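Oxidized polyvinyl alcohol hydrolase (Pseudomonas sp. VM15C, PDB 3WWE) hydrolyses beta-diketones such as 4,6-nonanedione and carries out the second step of polyvinyl alcohol breakdown by cleaving the oxidized polymer. Local coordinates at residues Trp124-Trp129 / Ile176-Thr181. Residues are numbered along the deposited sequence; the frame is centred on the assembly and turned at random.
With AE3 (2-(2-ethoxyethoxy)ethanol), chain B.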
loop_
_atom_site.group_PDB
_atom_site.type_symbol
_atom_site.label_atom_id
_atom_site.label_comp_id
_atom_site.label_asym_id
_atom_site.label_seq_id
_atom_site.Cartn_x
_atom_site.Cartn_y
_atom_site.Cartn_z
ATOM N N TRP A 124 -14.466 -7.633 6.758
ATOM C CA TRP A 124 -13.584 -6.621 6.192
ATOM C C TRP A 124 -14.164 -5.215 6.261
ATOM O O TRP A 124 -15.359 -4.991 6.045
ATOM C CB TRP A 124 -13.214 -7.002 4.752
ATOM C CG TRP A 124 -12.429 -8.314 4.744
ATOM C CD1 TRP A 124 -12.902 -9.572 4.429
ATOM C CD2 TRP A 124 -11.049 -8.499 5.145
ATOM N NE1 TRP A 124 -11.898 -10.517 4.602
ATOM C CE2 TRP A 124 -10.760 -9.894 5.037
ATOM C CE3 TRP A 124 -10.035 -7.626 5.570
ATOM C CZ2 TRP A 124 -9.509 -10.427 5.329
ATOM C CZ3 TRP A 124 -8.770 -8.178 5.864
ATOM C CH2 TRP A 124 -8.527 -9.564 5.737
ATOM N N ASN A 125 -13.308 -4.257 6.566
ATOM C CA ASN A 125 -13.813 -2.914 6.654
ATOM C C ASN A 125 -14.279 -2.258 5.343
ATOM O O ASN A 125 -15.387 -1.704 5.276
ATOM C CB ASN A 125 -12.772 -2.009 7.323
ATOM C CG ASN A 125 -13.313 -0.574 7.521
ATOM O OD1 ASN A 125 -12.926 0.355 6.802
ATOM N ND2 ASN A 125 -14.248 -0.411 8.462
ATOM N N TRP A 126 -13.443 -2.376 4.307
ATOM C CA TRP A 126 -13.646 -1.717 3.011
ATOM C C TRP A 126 -13.504 -2.745 1.858
ATOM O O TRP A 126 -12.540 -3.509 1.814
ATOM C CB TRP A 126 -12.590 -0.608 2.923
ATOM C CG TRP A 126 -12.979 0.520 2.021
ATOM C CD1 TRP A 126 -12.294 0.943 0.937
ATOM C CD2 TRP A 126 -14.193 1.266 2.056
ATOM N NE1 TRP A 126 -13.006 1.894 0.265
ATOM C CE2 TRP A 126 -14.185 2.116 0.928
ATOM C CE3 TRP A 126 -15.303 1.292 2.927
ATOM C CZ2 TRP A 126 -15.247 2.996 0.623
ATOM C CZ3 TRP A 126 -16.377 2.168 2.626
ATOM C CH2 TRP A 126 -16.326 3.009 1.466
ATOM N N ASN A 127 -14.452 -2.743 0.925
ATOM C CA ASN A 127 -14.472 -3.723 -0.173
ATOM C C ASN A 127 -13.410 -3.831 -1.276
ATOM O O ASN A 127 -13.172 -4.941 -1.739
ATOM C CB ASN A 127 -15.863 -3.704 -0.830
ATOM C CG ASN A 127 -16.271 -5.067 -1.402
ATOM O OD1 ASN A 127 -16.119 -6.107 -0.764
ATOM N ND2 ASN A 127 -16.802 -5.055 -2.611
ATOM N N PRO A 128 -12.748 -2.721 -1.703
ATOM C CA PRO A 128 -11.725 -2.786 -2.770
ATOM C C PRO A 128 -10.606 -3.862 -2.547
ATOM O O PRO A 128 -10.225 -4.604 -3.461
ATOM C CB PRO A 128 -11.155 -1.344 -2.813
ATOM C CG PRO A 128 -12.249 -0.504 -2.267
ATOM C CD PRO A 128 -12.805 -1.378 -1.119
ATOM N N TRP A 129 -10.095 -3.944 -1.323
ATOM C CA TRP A 129 -9.044 -4.888 -0.954
ATOM C C TRP A 129 -9.366 -5.345 0.470
ATOM O O TRP A 129 -10.071 -4.654 1.223
ATOM C CB TRP A 129 -7.646 -4.247 -0.903
ATOM C CG TRP A 129 -7.190 -3.511 -2.147
ATOM C CD1 TRP A 129 -7.223 -2.145 -2.373
ATOM C CD2 TRP A 129 -6.677 -4.092 -3.331
ATOM N NE1 TRP A 129 -6.767 -1.861 -3.630
ATOM C CE2 TRP A 129 -6.422 -3.035 -4.242
ATOM C CE3 TRP A 129 -6.415 -5.409 -3.727
ATOM C CZ2 TRP A 129 -5.914 -3.262 -5.512
ATOM C CZ3 TRP A 129 -5.907 -5.634 -5.009
ATOM C CH2 TRP A 129 -5.667 -4.576 -5.873
ATOM N N ILE A 176 -2.538 3.601 -3.795
ATOM C CA ILE A 176 -3.203 4.819 -3.410
ATOM C C ILE A 176 -4.522 4.552 -2.656
ATOM O O ILE A 176 -5.289 3.641 -2.999
ATOM C CB ILE A 176 -3.468 5.674 -4.702
ATOM C CG1 ILE A 176 -4.324 6.915 -4.384
ATOM C CG2 ILE A 176 -4.136 4.769 -5.761
ATOM C CD1 ILE A 176 -3.633 7.933 -3.557
ATOM N N SER A 177 -4.777 5.326 -1.601
ATOM C CA SER A 177 -6.030 5.221 -0.882
ATOM C C SER A 177 -6.200 3.786 -0.358
ATOM O O SER A 177 -5.330 3.301 0.396
ATOM C CB SER A 177 -7.171 5.644 -1.851
ATOM O OG SER A 177 -8.426 5.757 -1.181
ATOM N N SER A 178 -7.285 3.108 -0.748
ATOM C CA SER A 178 -7.486 1.733 -0.283
ATOM C C SER A 178 -6.274 0.863 -0.648
ATOM O O SER A 178 -5.873 -0.010 0.134
ATOM C CB SER A 178 -8.765 1.164 -0.866
ATOM O OG SER A 178 -9.047 -0.044 -0.266
ATOM N N GLY A 179 -5.709 1.088 -1.840
ATOM C CA GLY A 179 -4.489 0.362 -2.224
ATOM C C GLY A 179 -3.337 0.698 -1.260
ATOM O O GLY A 179 -2.451 -0.122 -0.995
ATOM N N GLY A 180 -3.331 1.932 -0.753
ATOM C CA GLY A 180 -2.335 2.355 0.232
ATOM C C GLY A 180 -2.570 1.701 1.585
ATOM O O GLY A 180 -1.629 1.327 2.305
ATOM N N THR A 181 -3.831 1.542 1.954
ATOM C CA THR A 181 -4.145 0.854 3.208
ATOM C C THR A 181 -3.679 -0.643 3.081
ATOM O O THR A 181 -3.078 -1.218 4.015
ATOM C CB THR A 181 -5.649 0.883 3.456
ATOM O OG1 THR A 181 -6.126 2.250 3.368
ATOM C CG2 THR A 181 -5.942 0.284 4.802
HETATM C C1 AE3 B . -15.292 3.643 7.520
HETATM C C2 AE3 B . -14.466 3.025 6.424
HETATM O O2 AE3 B . -14.279 4.007 5.405
HETATM C C3 AE3 B . -12.934 3.884 4.940
HETATM C C4 AE3 B . -12.729 4.715 3.675
HETATM O O3 AE3 B . -11.400 4.490 3.172
HETATM C C5 AE3 B . -11.393 4.851 1.760
HETATM C C6 AE3 B . -10.016 4.502 1.152
HETATM O O4 AE3 B . -8.931 4.684 2.123
#
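The indoles of Trp126 and Trp129 both turn an edge to Ser178, the first residue of helix 178-189. At Trp126, CD1 lies 3.6 Å from Ser178 OG, close to the ring plane. One face of Trp126 carries the bound 2-(2-ethoxyethoxy)ethanol, whose C4 sits 4.0 Å above the plane, over the ring centre. CG of Trp126 is anti to the backbone N (chi1 -155°), which swings the indole toward the helix start. Trp129 also presents CD1, 3.5 Å from Ser178 OG, and its NE1 lies 3.5 Å from Gly179 CA. Between the two indoles, Pro128 brings CB to 3.6 Å from Ser178 OG.

No hydrogen bond crosses between the segments; the polar groups are satisfied elsewhere. Ser178 OG is held by a hydrogen bond to Glu131. Trp126 NE1 is hydrogen-bonded to Ser71 and Trp129 NE1 to Thr69. The two indole N-H bonds probably fix how each ring is turned.

Ser177, Gly175 and Gly179 fit the GxSxG nucleophile elbow of alpha/beta hydrolases, between strand 170-176 and helix 178-189. Ser177 is assigned to the charge relay by similarity. Its backbone has the strained phi/psi of 58°/-122° expected at such an elbow, and its OG is hydrogen-bonded to His303. Ligand atom C6 approaches Ser177 OG to 3.1 Å, so the ligand probably marks part of the substrate cleft.

Replacing Trp126 by alanine is likely to leave Ser71 without its indole partner, open a gap beside Ser178 OG and take away the ring face against the ligand. The Trp126 face probably gives the cleft one apolar side next to Ser177, while Ser178, Pro128 and Trp129 join the loop to the helix start by van der Waals contact.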